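Local coordinates for protein fibrinogen alpha subunit (Gallus gallus, PDB 1M1J) that is probably cleaved by thrombin and, together with the beta and gamma chains, polymerises into the insoluble fibrin matrix of blood clots, at residues D175-G178 against Y179-I182. Residues are numbered along the deposited sequence; the frame is centred on the assembly and turned at random.
Sequences DKEG and YDNI
Glu-177 O accepts the backbone N-H of Asn-181 (N to O 3.3 Å, 150° at the hydrogen), an i to i+4 bond of the alpha-helical kind, in helix 178-191, the alpha chain's returning fourth strand of the fibrinogen coiled coil. One residue on, Ile-182 N reaches Gly-178 O at 3.3 Å, but the bond is weak. Earlier in the chain, Asp-175 OD1 receives a weak hydrogen bond from Gly-178 N (2.9 Å), so a loop carboxylate supplies an acceptor to the Gly-178 amide. The side chains of Glu-177 and Asp-180 lie side by side, their carboxylate planes 56° apart; Glu-177 OE1 and Asp-180 OD2 stay 5.0 Å apart, and this like-charge pair is probably mildly unfavourable. Tyr-179 is buried against Val-145, Met-148 and Lys-149 of helix 82-160, and its OH makes a weak hydrogen bond with Glu-152 OE2. Lys-176 NZ hydrogen-bonds to the backbone of the chain of another protein. With chi1 at -65°, Ile-182 carries CG1 anti to its own carbonyl carbon, directing that methylene back to Gly-178 O, while Ile-182 CD1 lies 3.8 Å from the same oxygen.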
loop_
_atom_site.group_PDB
_atom_site.type_symbol
_atom_site.label_atom_id
_atom_site.label_comp_id
_atom_site.label_asym_id
_atom_site.label_seq_id
_atom_site.Cartn_x
_atom_site.Cartn_y
_atom_site.Cartn_z
ATOM N N ASP D 175 43.709 108.126 -94.030
ATOM C CA ASP D 175 44.471 106.900 -93.806
ATOM C C ASP D 175 43.872 105.684 -94.528
ATOM O O ASP D 175 44.611 104.844 -95.049
ATOM C CB ASP D 175 44.566 106.607 -92.306
ATOM C CG ASP D 175 45.614 105.552 -91.981
ATOM O OD1 ASP D 175 45.571 104.455 -92.581
ATOM O OD2 ASP D 175 46.480 105.821 -91.121
ATOM N N LYS D 176 42.542 105.593 -94.553
ATOM C CA LYS D 176 41.830 104.486 -95.206
ATOM C C LYS D 176 42.139 103.117 -94.614
ATOM O O LYS D 176 41.605 102.104 -95.070
ATOM C CB LYS D 176 42.128 104.447 -96.711
ATOM C CG LYS D 176 41.073 105.120 -97.581
ATOM C CD LYS D 176 41.423 105.015 -99.060
ATOM C CE LYS D 176 40.411 105.754 -99.925
ATOM N NZ LYS D 176 40.752 105.687 -101.382
ATOM N N GLU D 177 43.004 103.094 -93.605
ATOM C CA GLU D 177 43.391 101.852 -92.952
ATOM C C GLU D 177 43.376 101.988 -91.437
ATOM O O GLU D 177 43.220 101.001 -90.713
ATOM C CB GLU D 177 44.784 101.416 -93.420
ATOM C CG GLU D 177 44.819 100.868 -94.842
ATOM C CD GLU D 177 46.149 100.224 -95.187
ATOM O OE1 GLU D 177 46.251 99.615 -96.275
ATOM O OE2 GLU D 177 47.093 100.328 -94.371
ATOM N N GLY D 178 43.548 103.213 -90.954
ATOM C CA GLY D 178 43.525 103.422 -89.523
ATOM C C GLY D 178 42.231 102.847 -88.985
ATOM O O GLY D 178 42.149 102.428 -87.831
ATOM N N TYR D 179 41.217 102.798 -89.843
ATOM C CA TYR D 179 39.922 102.282 -89.443
ATOM C C TYR D 179 39.787 100.774 -89.402
ATOM O O TYR D 179 39.149 100.242 -88.495
ATOM C CB TYR D 179 38.842 102.878 -90.330
ATOM C CG TYR D 179 38.557 104.302 -89.958
ATOM C CD1 TYR D 179 37.836 104.601 -88.805
ATOM C CD2 TYR D 179 39.048 105.355 -90.725
ATOM C CE1 TYR D 179 37.609 105.918 -88.421
ATOM C CE2 TYR D 179 38.830 106.673 -90.353
ATOM C CZ TYR D 179 38.110 106.951 -89.200
ATOM O OH TYR D 179 37.890 108.257 -88.822
ATOM N N ASP D 180 40.376 100.070 -90.363
ATOM C CA ASP D 180 40.259 98.617 -90.351
ATOM C C ASP D 180 41.025 98.025 -89.169
ATOM O O ASP D 180 40.748 96.906 -88.727
ATOM C CB ASP D 180 40.743 98.008 -91.676
ATOM C CG ASP D 180 42.196 98.306 -91.967
ATOM O OD1 ASP D 180 43.057 98.005 -91.110
ATOM O OD2 ASP D 180 42.474 98.830 -93.067
ATOM N N ASN D 181 41.981 98.789 -88.653
ATOM C CA ASN D 181 42.763 98.344 -87.511
ATOM C C ASN D 181 41.926 98.582 -86.253
ATOM O O ASN D 181 41.985 97.817 -85.287
ATOM C CB ASN D 181 44.075 99.123 -87.442
ATOM C CG ASN D 181 45.066 98.507 -86.478
ATOM O OD1 ASN D 181 46.227 98.909 -86.426
ATOM N ND2 ASN D 181 44.613 97.525 -85.707
ATOM N N ILE D 182 41.140 99.654 -86.271
ATOM C CA ILE D 182 40.270 99.969 -85.150
ATOM C C ILE D 182 39.180 98.918 -85.128
ATOM O O ILE D 182 38.887 98.334 -84.088
ATOM C CB ILE D 182 39.589 101.335 -85.318
ATOM C CG1 ILE D 182 40.632 102.446 -85.300
ATOM C CG2 ILE D 182 38.552 101.533 -84.231
ATOM C CD1 ILE D 182 41.556 102.378 -84.115
#